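PDB 6JUF: SspB protein from Streptomyces clavuligerus, which probably acts as a metal-dependent DNase in the SspABCD-SspE phosphorothioation-sensing defence system against phages. Local coordinates for residues I176-L186 / C200-Q210. Numbering follows the deposited sequence.
Sequences ITKMYVPAQRL and CPFRELGLMEQ
Met179 CE lies over one face of the Phe202 ring, 3.7 Å from its centroid, a CH-pi contact. The extended Met179 chain, CG anti to the backbone N (chi1 174°), carries the methyl there. Cys200 SG sits at that ring's edge. Met179 CG lies over the centre of one Tyr180 face; a water is at the edge, in plane, and Leu207 CD1 is close to CD1 and CE1. The Arg203 guanidinium is held between Leu186 CD1 on one face and Cys200 CB on the other. Its edge meets Lys178 O, which accepts from NE (2.8 Å) and NH2 (3.0 Å). Arg203 NH1 forms a salt bridge with Glu204 of the second subunit. Arg185 forms a side-on salt bridge with Glu209: NE binds OE1 and NH2 binds OE2 (2.9 Å), both nearly straight. Each oxygen is met on its syn side, but nearly 30° out of the carboxylate plane. Gln210 N takes the anti lone pair of OE1. Met208 CB, CG and SD pack on Val181 CG1, and CE ends beside Thr177 OG1, itself hydrogen-bonded to Val173 O. Two waters donate to Tyr180 O. One also donates to Phe202 O and accepts from Leu207 N; the other donates to Arg203 O. A helix C-terminus and its following turn thus pack against a 3-10 turn and an edge strand of a three-stranded antiparallel sheet, beside the subunit interface.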
loop_
_atom_site.group_PDB
_atom_site.type_symbol
_atom_site.label_atom_id
_atom_site.label_comp_id
_atom_site.label_asym_id
_atom_site.label_seq_id
_atom_site.Cartn_x
_atom_site.Cartn_y
_atom_site.Cartn_z
ATOM N N ILE B 176 -8.650 -13.329 5.766
ATOM C CA ILE B 176 -7.411 -13.261 6.609
ATOM C C ILE B 176 -6.189 -13.567 5.709
ATOM O O ILE B 176 -5.194 -12.867 5.759
ATOM C CB ILE B 176 -7.499 -14.303 7.753
ATOM C CG1 ILE B 176 -8.458 -13.826 8.837
ATOM C CG2 ILE B 176 -6.104 -14.535 8.360
ATOM C CD1 ILE B 176 -8.961 -14.877 9.832
ATOM N N THR B 177 -6.302 -14.574 4.838
ATOM C CA THR B 177 -5.183 -14.933 3.946
ATOM C C THR B 177 -4.865 -13.790 2.968
ATOM O O THR B 177 -3.706 -13.395 2.854
ATOM C CB THR B 177 -5.547 -16.184 3.128
ATOM O OG1 THR B 177 -6.015 -17.196 4.039
ATOM C CG2 THR B 177 -4.340 -16.745 2.403
ATOM N N LYS B 178 -5.881 -13.230 2.311
ATOM C CA LYS B 178 -5.683 -12.122 1.371
ATOM C C LYS B 178 -5.090 -10.882 2.055
ATOM O O LYS B 178 -4.346 -10.123 1.406
ATOM C CB LYS B 178 -7.053 -11.723 0.705
ATOM C CG LYS B 178 -7.462 -12.743 -0.335
ATOM C CD LYS B 178 -8.579 -12.229 -1.226
ATOM C CE LYS B 178 -9.910 -12.473 -0.617
ATOM N NZ LYS B 178 -10.896 -11.854 -1.533
ATOM N N MET B 179 -5.385 -10.698 3.341
ATOM C CA MET B 179 -4.952 -9.506 4.068
ATOM C C MET B 179 -3.451 -9.610 4.401
ATOM O O MET B 179 -2.734 -8.592 4.419
ATOM C CB MET B 179 -5.766 -9.368 5.377
ATOM C CG MET B 179 -5.282 -8.215 6.298
ATOM S SD MET B 179 -6.620 -7.905 7.494
ATOM C CE MET B 179 -5.792 -6.658 8.463
ATOM N N TYR B 180 -2.990 -10.822 4.755
ATOM C CA TYR B 180 -1.632 -10.947 5.302
ATOM C C TYR B 180 -0.551 -11.622 4.442
ATOM O O TYR B 180 0.638 -11.467 4.748
ATOM C CB TYR B 180 -1.654 -11.685 6.668
ATOM C CG TYR B 180 -2.436 -10.956 7.754
ATOM C CD1 TYR B 180 -1.890 -9.791 8.370
ATOM C CD2 TYR B 180 -3.697 -11.375 8.157
ATOM C CE1 TYR B 180 -2.636 -9.090 9.343
ATOM C CE2 TYR B 180 -4.414 -10.682 9.111
ATOM C CZ TYR B 180 -3.891 -9.559 9.721
ATOM O OH TYR B 180 -4.619 -8.917 10.690
ATOM N N VAL B 181 -0.914 -12.444 3.447
ATOM C CA VAL B 181 0.073 -13.202 2.676
ATOM C C VAL B 181 0.495 -12.414 1.413
ATOM O O VAL B 181 -0.235 -11.533 0.929
ATOM C CB VAL B 181 -0.415 -14.638 2.255
ATOM C CG1 VAL B 181 -0.947 -15.387 3.462
ATOM C CG2 VAL B 181 -1.427 -14.588 1.114
ATOM N N PRO B 182 1.705 -12.707 0.900
ATOM C CA PRO B 182 2.135 -11.985 -0.311
ATOM C C PRO B 182 1.186 -12.200 -1.467
ATOM O O PRO B 182 0.596 -13.287 -1.598
ATOM C CB PRO B 182 3.529 -12.576 -0.622
ATOM C CG PRO B 182 4.011 -13.110 0.734
ATOM C CD PRO B 182 2.755 -13.589 1.451
ATOM N N ALA B 183 0.987 -11.144 -2.275
ATOM C CA ALA B 183 0.035 -11.183 -3.369
ATOM C C ALA B 183 0.329 -12.350 -4.332
ATOM O O ALA B 183 -0.549 -12.904 -4.944
ATOM C CB ALA B 183 0.092 -9.846 -4.126
ATOM N N GLN B 184 1.604 -12.725 -4.412
ATOM C CA GLN B 184 2.041 -13.805 -5.343
ATOM C C GLN B 184 1.453 -15.170 -4.982
ATOM O O GLN B 184 1.325 -16.033 -5.870
ATOM C CB GLN B 184 3.571 -13.882 -5.336
ATOM C CG GLN B 184 4.226 -12.678 -6.018
ATOM C CD GLN B 184 3.987 -11.311 -5.347
ATOM O OE1 GLN B 184 3.545 -10.314 -6.015
ATOM N NE2 GLN B 184 4.342 -11.205 -4.078
ATOM N N ARG B 185 1.046 -15.323 -3.712
ATOM C CA ARG B 185 0.426 -16.595 -3.235
ATOM C C ARG B 185 -1.038 -16.668 -3.526
ATOM O O ARG B 185 -1.686 -17.717 -3.303
ATOM C CB ARG B 185 0.611 -16.744 -1.754
ATOM C CG ARG B 185 2.025 -16.420 -1.255
ATOM C CD ARG B 185 3.136 -17.152 -1.981
ATOM N NE ARG B 185 4.366 -16.734 -1.312
ATOM C CZ ARG B 185 5.443 -16.224 -1.884
ATOM N NH1 ARG B 185 5.567 -16.146 -3.222
ATOM N NH2 ARG B 185 6.466 -15.819 -1.117
ATOM N N LEU B 186 -1.583 -15.520 -3.954
ATOM C CA LEU B 186 -3.014 -15.429 -4.217
ATOM C C LEU B 186 -3.303 -15.728 -5.658
ATOM O O LEU B 186 -2.443 -15.582 -6.533
ATOM C CB LEU B 186 -3.550 -14.053 -3.843
ATOM C CG LEU B 186 -3.289 -13.641 -2.371
ATOM C CD1 LEU B 186 -3.733 -12.207 -2.159
ATOM C CD2 LEU B 186 -4.025 -14.584 -1.392
ATOM N N CYS B 200 -3.048 -4.761 -0.587
ATOM C CA CYS B 200 -3.483 -4.725 0.828
ATOM C C CYS B 200 -2.247 -4.400 1.632
ATOM O O CYS B 200 -1.291 -5.218 1.629
ATOM C CB CYS B 200 -4.052 -6.093 1.291
ATOM S SG CYS B 200 -4.685 -5.893 2.966
ATOM N N PRO B 201 -2.213 -3.232 2.267
ATOM C CA PRO B 201 -0.934 -2.781 2.860
ATOM C C PRO B 201 -0.497 -3.638 4.045
ATOM O O PRO B 201 0.657 -3.595 4.457
ATOM C CB PRO B 201 -1.220 -1.322 3.276
ATOM C CG PRO B 201 -2.736 -1.278 3.459
ATOM C CD PRO B 201 -3.292 -2.212 2.402
ATOM N N PHE B 202 -1.400 -4.465 4.557
ATOM C CA PHE B 202 -1.021 -5.340 5.666
ATOM C C PHE B 202 -0.102 -6.476 5.259
ATOM O O PHE B 202 0.543 -7.078 6.124
ATOM C CB PHE B 202 -2.269 -5.866 6.368
ATOM C CG PHE B 202 -3.057 -4.750 7.033
ATOM C CD1 PHE B 202 -2.712 -4.310 8.310
ATOM C CD2 PHE B 202 -4.032 -4.039 6.316
ATOM C CE1 PHE B 202 -3.428 -3.283 8.939
ATOM C CE2 PHE B 202 -4.703 -2.963 6.917
ATOM C CZ PHE B 202 -4.388 -2.580 8.240
ATOM N N ARG B 203 -0.001 -6.724 3.942
ATOM C CA ARG B 203 0.928 -7.755 3.481
ATOM C C ARG B 203 2.379 -7.391 3.793
ATOM O O ARG B 203 3.240 -8.280 3.935
ATOM C CB ARG B 203 0.725 -8.060 1.995
ATOM C CG ARG B 203 -0.662 -8.545 1.665
ATOM C CD ARG B 203 -0.881 -8.573 0.157
ATOM N NE ARG B 203 -2.278 -9.007 -0.086
ATOM C CZ ARG B 203 -2.991 -8.575 -1.132
ATOM N NH1 ARG B 203 -2.406 -7.782 -2.010
ATOM N NH2 ARG B 203 -4.245 -8.960 -1.333
ATOM N N GLU B 204 2.654 -6.096 3.941
ATOM C CA GLU B 204 4.012 -5.669 4.245
ATOM C C GLU B 204 4.471 -6.080 5.618
ATOM O O GLU B 204 5.683 -6.036 5.863
ATOM C CB GLU B 204 4.198 -4.141 4.119
ATOM C CG GLU B 204 4.121 -3.709 2.689
ATOM C CD GLU B 204 5.072 -2.552 2.418
ATOM O OE1 GLU B 204 4.623 -1.523 1.924
ATOM O OE2 GLU B 204 6.278 -2.701 2.700
ATOM N N LEU B 205 3.552 -6.481 6.490
ATOM C CA LEU B 205 3.915 -6.898 7.871
ATOM C C LEU B 205 4.594 -8.264 7.863
ATOM O O LEU B 205 5.200 -8.617 8.868
ATOM C CB LEU B 205 2.693 -6.876 8.837
ATOM C CG LEU B 205 1.954 -5.518 8.895
ATOM C CD1 LEU B 205 0.813 -5.619 9.900
ATOM C CD2 LEU B 205 2.930 -4.333 9.147
ATOM N N GLY B 206 4.508 -8.994 6.721
ATOM C CA GLY B 206 5.136 -10.332 6.644
ATOM C C GLY B 206 4.672 -11.332 7.713
ATOM O O GLY B 206 5.474 -12.164 8.168
ATOM N N LEU B 207 3.413 -11.239 8.137
ATOM C CA LEU B 207 2.886 -12.119 9.242
ATOM C C LEU B 207 2.492 -13.502 8.805
ATOM O O LEU B 207 2.340 -14.351 9.643
ATOM C CB LEU B 207 1.677 -11.450 9.936
ATOM C CG LEU B 207 2.062 -10.380 10.965
ATOM C CD1 LEU B 207 0.822 -9.511 11.249
ATOM C CD2 LEU B 207 2.588 -11.073 12.230
ATOM N N MET B 208 2.183 -13.722 7.506
ATOM C CA MET B 208 1.615 -15.034 7.122
ATOM C C MET B 208 2.263 -15.407 5.800
ATOM O O MET B 208 2.551 -14.528 4.952
ATOM C CB MET B 208 0.092 -14.952 6.948
ATOM C CG MET B 208 -0.649 -16.286 6.997
ATOM S SD MET B 208 -2.405 -15.940 6.837
ATOM C CE MET B 208 -2.965 -17.467 6.020
ATOM N N GLU B 209 2.496 -16.693 5.591
ATOM C CA GLU B 209 3.134 -17.153 4.371
ATOM C C GLU B 209 2.554 -18.504 3.957
ATOM O O GLU B 209 2.016 -19.262 4.771
ATOM C CB GLU B 209 4.674 -17.227 4.578
ATOM C CG GLU B 209 5.527 -17.719 3.395
ATOM C CD GLU B 209 5.355 -16.857 2.125
ATOM O OE1 GLU B 209 4.309 -16.904 1.470
ATOM O OE2 GLU B 209 6.332 -16.142 1.772
ATOM N N GLN B 210 2.655 -18.760 2.651
ATOM C CA GLN B 210 2.328 -20.042 2.084
ATOM C C GLN B 210 3.428 -21.045 2.399
ATOM O O GLN B 210 4.625 -20.709 2.332
ATOM C CB GLN B 210 2.203 -19.814 0.561
ATOM C CG GLN B 210 2.297 -21.083 -0.224
ATOM C CD GLN B 210 1.217 -22.066 0.086
ATOM O OE1 GLN B 210 1.485 -23.274 0.076
ATOM N NE2 GLN B 210 -0.012 -21.596 0.319
HETATM O O HOH W 1 1.401 -9.727 6.805
HETATM O O HOH W 2 3.100 -11.070 3.645
#